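Local coordinates for protein alpha-fucosidase GH29 (Fusarium graminearum, PDB 4PSR) that hydrolyses alpha-L-fucosidic bonds, probably releasing fucose from the sugar chains of glycoproteins, at residues A82-K85 / K86-V90; E71-Y75 / E76-K80; Q399-S402 / S403-R406. All blocks are in the same frame, centred on the assembly; numbering follows the deposited sequence.

Contact 1: residues A82-K85 / K86-V90; sequences AKDK and KGNFV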
loop_
_atom_site.group_PDB
_atom_site.type_symbol
_atom_site.label_atom_id
_atom_site.label_comp_id
_atom_site.label_asym_id
_atom_site.label_seq_id
_atom_site.Cartn_x
_atom_site.Cartn_y
_atom_site.Cartn_z
ATOM N N ALA A 82 26.684 -24.156 -3.689
ATOM C CA ALA A 82 27.668 -24.884 -2.871
ATOM C C ALA A 82 27.006 -26.049 -2.161
ATOM O O ALA A 82 25.790 -26.109 -2.061
ATOM C CB ALA A 82 28.326 -23.955 -1.832
ATOM N N LYS A 83 27.805 -26.982 -1.652
ATOM C CA LYS A 83 27.254 -28.093 -0.889
ATOM C C LYS A 83 27.013 -27.711 0.559
ATOM O O LYS A 83 27.817 -27.002 1.155
ATOM C CB LYS A 83 28.197 -29.292 -0.973
ATOM C CG LYS A 83 28.254 -29.869 -2.383
ATOM C CD LYS A 83 29.144 -31.099 -2.476
ATOM C CE LYS A 83 29.113 -31.681 -3.881
ATOM N NZ LYS A 83 30.086 -32.791 -4.063
ATOM N N ASP A 84 25.923 -28.199 1.127
ATOM C CA ASP A 84 25.674 -28.026 2.550
ATOM C C ASP A 84 26.479 -29.063 3.358
ATOM O O ASP A 84 27.266 -29.818 2.784
ATOM C CB ASP A 84 24.159 -28.041 2.859
ATOM C CG ASP A 84 23.494 -29.387 2.641
ATOM O OD1 ASP A 84 24.202 -30.414 2.555
ATOM O OD2 ASP A 84 22.240 -29.418 2.563
ATOM N N LYS A 85 26.305 -29.077 4.681
ATOM C CA LYS A 85 27.135 -29.928 5.547
ATOM C C LYS A 85 26.871 -31.419 5.337
ATOM O O LYS A 85 27.716 -32.252 5.660
ATOM C CB LYS A 85 26.948 -29.551 7.020
ATOM C CG LYS A 85 27.966 -28.551 7.539
ATOM C CD LYS A 85 27.680 -28.137 8.993
ATOM C CE LYS A 85 28.922 -28.189 9.867
ATOM N NZ LYS A 85 28.971 -27.096 10.894
ATOM N N LYS A 86 25.710 -31.754 4.789
ATOM C CA LYS A 86 25.367 -33.136 4.452
ATOM C C LYS A 86 25.622 -33.500 2.984
ATOM O O LYS A 86 25.200 -34.563 2.519
ATOM C CB LYS A 86 23.923 -33.393 4.831
ATOM C CG LYS A 86 23.767 -33.540 6.339
ATOM C CD LYS A 86 22.329 -33.401 6.787
ATOM C CE LYS A 86 22.129 -34.012 8.180
ATOM N NZ LYS A 86 23.241 -33.679 9.113
ATOM N N GLY A 87 26.296 -32.602 2.269
ATOM C CA GLY A 87 26.760 -32.873 0.918
ATOM C C GLY A 87 25.730 -32.624 -0.176
ATOM O O GLY A 87 25.958 -32.988 -1.330
ATOM N N ASN A 88 24.613 -31.990 0.168
ATOM C CA ASN A 88 23.584 -31.631 -0.810
ATOM C C ASN A 88 23.916 -30.313 -1.492
ATOM O O ASN A 88 24.267 -29.364 -0.831
ATOM C CB ASN A 88 22.236 -31.446 -0.115
ATOM C CG ASN A 88 21.837 -32.638 0.718
ATOM O OD1 ASN A 88 21.787 -32.565 1.952
ATOM N ND2 ASN A 88 21.541 -33.743 0.055
ATOM N N PHE A 89 23.786 -30.258 -2.811
ATOM C CA PHE A 89 24.039 -29.020 -3.544
ATOM C C PHE A 89 22.888 -28.030 -3.324
ATOM O O PHE A 89 21.717 -28.390 -3.505
ATOM C CB PHE A 89 24.207 -29.309 -5.029
ATOM C CG PHE A 89 24.540 -28.098 -5.835
ATOM C CD1 PHE A 89 25.817 -27.600 -5.883
ATOM C CD2 PHE A 89 23.536 -27.455 -6.538
ATOM C CE1 PHE A 89 26.082 -26.464 -6.643
ATOM C CE2 PHE A 89 23.798 -26.342 -7.286
ATOM C CZ PHE A 89 25.049 -25.858 -7.344
ATOM N N VAL A 90 23.232 -26.820 -2.901
ATOM C CA VAL A 90 22.283 -25.764 -2.574
ATOM C C VAL A 90 22.505 -24.587 -3.497
ATOM O O VAL A 90 23.623 -24.104 -3.652
ATOM C CB VAL A 90 22.440 -25.329 -1.096
ATOM C CG1 VAL A 90 21.584 -24.098 -0.781
ATOM C CG2 VAL A 90 22.087 -26.483 -0.164
#
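Lys86 meets Asp84 through its backbone. Its N lies 3.0 Å from Asp84 OD1, but the hydrogen bond is bent to 127° and weak. The methylene CB of Lys86 passes alongside the same oxygen. Gly87 follows, with its N bonded to Asp84 O at 3.0 Å, which closes a type I turn from Asp84 to Gly87. The positive phi of Gly87 (85°) favours glycine here and fits the bulge position that ends the turn. Asn88 N bonds to Asp84 OD1 at 2.9 Å, meeting the carboxylate from above its plane. Asp84 CG stands between its own backbone N and carbonyl carbon (chi1 68°), which folds OD1 over the turn and toward both backbone N-H groups. Asn88 O in turn accepts the N-H of Asp84 at 2.8 Å. This pattern is a two-stranded beta hairpin whose type I turn runs into a G1 beta bulge at Gly87. Asn88 O also receives a CA-H contact from Lys83. Phe89 pairs with Lys83 at a non-hydrogen-bonded site. Its ring reaches back along the first strand, and Phe89 CE1 comes to 3.8 Å from Ala82 N. Val90 forms the hydrogen-bonded pair with Ala82: Val90 N binds Ala82 O at 2.8 Å, and Ala82 N binds Val90 O at 3.1 Å. Val90 CG2 packs on Asp84 CB at 4.0 Å, and Tyr67 touches both of these side chains.

Contact 2: residues E71-Y75 / E76-K80; sequences EEWGY and ENFIK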
loop_
_atom_site.group_PDB
_atom_site.type_symbol
_atom_site.label_atom_id
_atom_site.label_comp_id
_atom_site.label_asym_id
_atom_site.label_seq_id
_atom_site.Cartn_x
_atom_site.Cartn_y
_atom_site.Cartn_z
ATOM N N GLU A 71 31.576 -17.259 7.799
ATOM C CA GLU A 71 32.858 -16.747 7.313
ATOM C C GLU A 71 33.501 -17.629 6.220
ATOM O O GLU A 71 34.345 -17.150 5.442
ATOM C CB GLU A 71 33.833 -16.573 8.488
ATOM C CG GLU A 71 33.375 -15.562 9.565
ATOM C CD GLU A 71 32.343 -16.116 10.558
ATOM O OE1 GLU A 71 32.053 -17.325 10.540
ATOM O OE2 GLU A 71 31.839 -15.325 11.382
ATOM N N GLU A 72 33.112 -18.900 6.176
ATOM C CA GLU A 72 33.532 -19.837 5.129
ATOM C C GLU A 72 32.429 -20.059 4.072
ATOM O O GLU A 72 32.724 -20.141 2.883
ATOM C CB GLU A 72 33.925 -21.189 5.748
ATOM C CG GLU A 72 35.031 -21.099 6.827
ATOM C CD GLU A 72 35.326 -22.441 7.490
ATOM O OE1 GLU A 72 36.302 -22.519 8.267
ATOM O OE2 GLU A 72 34.580 -23.413 7.243
ATOM N N TRP A 73 31.177 -20.159 4.515
ATOM C CA TRP A 73 30.024 -20.438 3.642
ATOM C C TRP A 73 29.191 -19.159 3.641
ATOM O O TRP A 73 28.202 -19.034 4.370
ATOM C CB TRP A 73 29.229 -21.614 4.194
ATOM C CG TRP A 73 28.486 -22.477 3.194
ATOM C CD1 TRP A 73 28.827 -23.736 2.831
ATOM C CD2 TRP A 73 27.280 -22.162 2.461
ATOM N NE1 TRP A 73 27.918 -24.246 1.941
ATOM C CE2 TRP A 73 26.955 -23.295 1.697
ATOM C CE3 TRP A 73 26.436 -21.038 2.394
ATOM C CZ2 TRP A 73 25.839 -23.344 0.859
ATOM C CZ3 TRP A 73 25.312 -21.096 1.553
ATOM C CH2 TRP A 73 25.025 -22.244 0.811
ATOM N N GLY A 74 29.633 -18.180 2.860
ATOM C CA GLY A 74 29.003 -16.883 2.846
ATOM C C GLY A 74 27.718 -16.845 2.028
ATOM O O GLY A 74 27.365 -17.795 1.304
ATOM N N TYR A 75 27.015 -15.722 2.135
ATOM C CA TYR A 75 25.732 -15.577 1.448
ATOM C C TYR A 75 25.865 -15.792 -0.065
ATOM O O TYR A 75 24.974 -16.357 -0.709
ATOM C CB TYR A 75 25.109 -14.206 1.738
ATOM C CG TYR A 75 23.783 -14.041 1.023
ATOM C CD1 TYR A 75 22.713 -14.852 1.347
ATOM C CD2 TYR A 75 23.622 -13.129 0.002
ATOM C CE1 TYR A 75 21.522 -14.763 0.670
ATOM C CE2 TYR A 75 22.410 -13.013 -0.668
ATOM C CZ TYR A 75 21.381 -13.837 -0.331
ATOM O OH TYR A 75 20.138 -13.792 -0.942
ATOM N N GLU A 76 26.990 -15.383 -0.623
ATOM C CA GLU A 76 27.205 -15.521 -2.052
ATOM C C GLU A 76 27.098 -16.977 -2.520
ATOM O O GLU A 76 26.774 -17.239 -3.687
ATOM C CB GLU A 76 28.548 -14.907 -2.469
ATOM C CG GLU A 76 29.801 -15.597 -1.931
ATOM C CD GLU A 76 30.234 -15.187 -0.519
ATOM O OE1 GLU A 76 29.503 -14.503 0.227
ATOM O OE2 GLU A 76 31.371 -15.594 -0.135
ATOM N N ASN A 77 27.336 -17.944 -1.629
ATOM C CA ASN A 77 27.173 -19.352 -2.008
ATOM C C ASN A 77 25.729 -19.732 -2.396
ATOM O O ASN A 77 25.522 -20.704 -3.138
ATOM C CB ASN A 77 27.618 -20.293 -0.879
ATOM C CG ASN A 77 29.124 -20.419 -0.744
ATOM O OD1 ASN A 77 29.908 -19.756 -1.430
ATOM N ND2 ASN A 77 29.540 -21.283 0.179
ATOM N N PHE A 78 24.713 -19.055 -1.843
ATOM C CA PHE A 78 23.337 -19.343 -2.258
ATOM C C PHE A 78 23.107 -18.977 -3.733
ATOM O O PHE A 78 22.280 -19.599 -4.412
ATOM C CB PHE A 78 22.317 -18.606 -1.386
ATOM C CG PHE A 78 22.211 -19.122 0.034
ATOM C CD1 PHE A 78 21.665 -20.354 0.321
ATOM C CD2 PHE A 78 22.627 -18.328 1.080
ATOM C CE1 PHE A 78 21.551 -20.786 1.652
ATOM C CE2 PHE A 78 22.498 -18.748 2.389
ATOM C CZ PHE A 78 21.976 -19.971 2.669
ATOM N N ILE A 79 23.835 -17.979 -4.212
ATOM C CA ILE A 79 23.722 -17.495 -5.585
ATOM C C ILE A 79 24.602 -18.324 -6.523
ATOM O O ILE A 79 24.143 -18.767 -7.587
ATOM C CB ILE A 79 24.121 -16.002 -5.653
ATOM C CG1 ILE A 79 23.087 -15.173 -4.867
ATOM C CG2 ILE A 79 24.256 -15.522 -7.118
ATOM C CD1 ILE A 79 23.528 -13.789 -4.506
ATOM N N LYS A 80 25.844 -18.573 -6.122
ATOM C CA LYS A 80 26.789 -19.302 -6.991
ATOM C C LYS A 80 26.732 -20.820 -6.827
ATOM O O LYS A 80 27.204 -21.566 -7.705
ATOM C CB LYS A 80 28.210 -18.774 -6.772
ATOM C CG LYS A 80 28.385 -17.390 -7.371
ATOM C CD LYS A 80 29.805 -16.854 -7.245
ATOM C CE LYS A 80 29.954 -15.601 -8.093
ATOM N NZ LYS A 80 31.372 -15.106 -8.080
HETATM O O HOH W 1 32.118 -22.477 0.921
HETATM O O HOH W 2 31.539 -18.039 0.726
#
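Trp73 and Asn77 sit one over the other. Asn77 CB lies 3.5 Å from the centroid of the six-membered ring of Trp73, almost on its normal, as a CH-pi contact. Asn77 ND2 is over the same face, nearer the five-membered ring, 3.3 Å from Trp73 CD2. The amide stands steeply on the indole, with 75° between the planes. Phe78 meets Trp73 differently. The indole turns its edge to the face of Phe78, with CZ3 over the ring centre, in a T-shaped pair with centroids 4.8 Å apart. Tyr75 comes to the rim of Phe78, with Tyr75 CD1 3.5 Å from Phe78 CD2. With CG anti to the backbone N (chi1 180°), the Tyr75 ring lies beside Phe78, and its OH hydrogen-bonds to Asp128. The three rings form an aromatic cluster where the loop enters helix 76-80. Asn77 N bonds to Gly74 O at 2.9 Å, and Phe78 N bonds to Tyr75 O at 2.9 Å. One water joins Glu72 O to Asn77 ND2. A second accepts from Gly74 N and lies by Glu76 OE2. The chemistry is thus mixed: C-H groups and an amide nitrogen meet the ring faces, while the N-H groups of Gly74, Asn77 and Phe78 each have an acceptor.

Contact 3: residues Q399-S402 / S403-R406; sequences QGNS and SDIR. With NAG (2-acetamido-2-deoxy-beta-D-glucopyranose), chain E.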
loop_
_atom_site.group_PDB
_atom_site.type_symbol
_atom_site.label_atom_id
_atom_site.label_comp_id
_atom_site.label_asym_id
_atom_site.label_seq_id
_atom_site.Cartn_x
_atom_site.Cartn_y
_atom_site.Cartn_z
ATOM N N GLN A 399 -9.770 -8.006 11.404
ATOM C CA GLN A 399 -10.889 -8.879 11.131
ATOM C C GLN A 399 -12.087 -8.277 11.819
ATOM O O GLN A 399 -12.119 -8.140 13.033
ATOM C CB GLN A 399 -10.638 -10.268 11.692
ATOM C CG GLN A 399 -9.583 -11.054 10.966
ATOM C CD GLN A 399 -9.694 -12.537 11.247
ATOM O OE1 GLN A 399 -10.759 -13.133 11.073
ATOM N NE2 GLN A 399 -8.597 -13.139 11.694
ATOM N N GLY A 400 -13.073 -7.881 11.026
ATOM C CA GLY A 400 -14.300 -7.319 11.542
ATOM C C GLY A 400 -15.453 -8.309 11.542
ATOM O O GLY A 400 -15.295 -9.501 11.276
ATOM N N ASN A 401 -16.617 -7.788 11.892
ATOM C CA ASN A 401 -17.844 -8.558 11.915
ATOM C C ASN A 401 -19.037 -7.666 11.569
ATOM O O ASN A 401 -18.871 -6.521 11.091
ATOM C CB ASN A 401 -18.006 -9.272 13.273
ATOM C CG ASN A 401 -18.144 -8.308 14.456
ATOM O OD1 ASN A 401 -18.462 -7.143 14.305
ATOM N ND2 ASN A 401 -17.958 -8.840 15.669
ATOM N N SER A 402 -20.247 -8.166 11.820
ATOM C CA SER A 402 -21.439 -7.413 11.459
ATOM C C SER A 402 -21.588 -6.074 12.182
ATOM O O SER A 402 -22.418 -5.258 11.789
ATOM C CB SER A 402 -22.687 -8.272 11.684
ATOM O OG SER A 402 -22.901 -8.453 13.074
ATOM N N SER A 403 -20.774 -5.830 13.211
ATOM C CA SER A 403 -20.772 -4.550 13.918
ATOM C C SER A 403 -19.991 -3.434 13.200
ATOM O O SER A 403 -20.030 -2.278 13.603
ATOM C CB SER A 403 -20.160 -4.724 15.315
ATOM O OG SER A 403 -20.970 -5.559 16.144
ATOM N N ASP A 404 -19.297 -3.798 12.122
ATOM C CA ASP A 404 -18.346 -2.899 11.454
ATOM C C ASP A 404 -18.792 -2.572 10.048
ATOM O O ASP A 404 -19.225 -3.462 9.313
ATOM C CB ASP A 404 -16.966 -3.548 11.376
ATOM C CG ASP A 404 -16.434 -3.954 12.731
ATOM O OD1 ASP A 404 -16.250 -3.028 13.560
ATOM O OD2 ASP A 404 -16.158 -5.163 12.907
ATOM N N ILE A 405 -18.718 -1.297 9.683
ATOM C CA ILE A 405 -18.909 -0.887 8.301
ATOM C C ILE A 405 -17.770 -0.006 7.800
ATOM O O ILE A 405 -17.130 0.734 8.565
ATOM C CB ILE A 405 -20.267 -0.175 8.065
ATOM C CG1 ILE A 405 -20.434 1.020 9.007
ATOM C CG2 ILE A 405 -21.414 -1.172 8.221
ATOM C CD1 ILE A 405 -21.710 1.817 8.789
ATOM N N ARG A 406 -17.522 -0.114 6.498
ATOM C CA ARG A 406 -16.541 0.724 5.793
ATOM C C ARG A 406 -17.248 1.389 4.608
ATOM O O ARG A 406 -18.063 0.766 3.914
ATOM C CB ARG A 406 -15.348 -0.094 5.308
ATOM C CG ARG A 406 -14.516 -0.698 6.455
ATOM C CD ARG A 406 -13.871 0.378 7.293
ATOM N NE ARG A 406 -13.015 -0.145 8.363
ATOM C CZ ARG A 406 -13.438 -0.479 9.571
ATOM N NH1 ARG A 406 -14.712 -0.388 9.914
ATOM N NH2 ARG A 406 -12.564 -0.925 10.463
HETATM C C1 NAG E . -18.249 -8.144 16.885
HETATM C C2 NAG E . -19.006 -9.014 17.874
HETATM C C3 NAG E . -19.307 -8.213 19.134
HETATM C C4 NAG E . -18.016 -7.637 19.698
HETATM C C5 NAG E . -17.253 -6.866 18.619
HETATM C C6 NAG E . -15.896 -6.401 19.091
HETATM C C7 NAG E . -20.466 -10.823 17.072
HETATM C C8 NAG E . -21.782 -11.162 16.438
HETATM N N2 NAG E . -20.235 -9.523 17.279
HETATM O O3 NAG E . -19.914 -9.062 20.106
HETATM O O4 NAG E . -18.295 -6.742 20.766
HETATM O O5 NAG E . -17.027 -7.701 17.478
HETATM O O6 NAG E . -15.073 -7.502 19.459
HETATM O O7 NAG E . -19.657 -11.688 17.389
HETATM O O HOH W 3 -21.909 -7.857 15.636
#
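Asn401 and Ser403 meet at the base of a sugar, and the side chain of Asn401 can be followed outward. Asn401 CB lies 3.8 Å from C1 of the N-acetylglucosamine (NAG). At CG the chain turns: a chi1 of 63° tucks the amide over its own backbone and brings OD1 to the N-H of Ser403. Asn401 OD1 accepts from Ser403 N at 2.9 Å, from above the plane of the amide carbonyl, and Ser403 CB comes to 3.1 Å from it. Asn401 ND2 ends the side chain in the covalent bond to NAG C1, 1.4 Å long. A water also bridges NAG N2 to the hydroxyls of Ser402 and Ser403.

The backbone of Asn401 is gripped from both ends by Asp404. Asp404 N bonds to Asn401 O at 2.9 Å. Asp404 OD2 takes the N-H of Asn401, with N at 2.9 Å, on its anti lone pair, and it has a second donor in Asn387 ND2. Two hydrogen bonds thus hold this carboxylate oxygen, which should favour the charged form of the buried Asp404. Further on, Arg406 makes a salt bridge to Asp331 of helix 322-334. The Asn401 to Asp404 stretch is a type I beta turn, with OD1 of Asn401 closing an Asx turn inside it. Asn401-Ser402-Ser403 is the Asn-X-Ser sequon of N-linked glycosylation, placed just before strand 405-409.

Contact 2 comes first along the chain, then contact 1, and much later contact 3. Contacts 1 and 2 are neighbours, with centres 11 Å apart. Helix 76-80 leads straight into strand 82-83, and Trp73 NE1 probably bonds to Lys83 O at 2.9 Å. Ala82 packs on Trp73 and Asn77, and Val90 on Phe78, so the hairpin lies against the aromatic cluster. Both belong to the excursion between barrel strands 29-33 and 119-125. Contact 3 lies about 50 Å from contact 1 and 48 Å from contact 2, centre to centre. It sits at the antiparallel sheet of the C-terminal domain, so glycosylation there is remote from both.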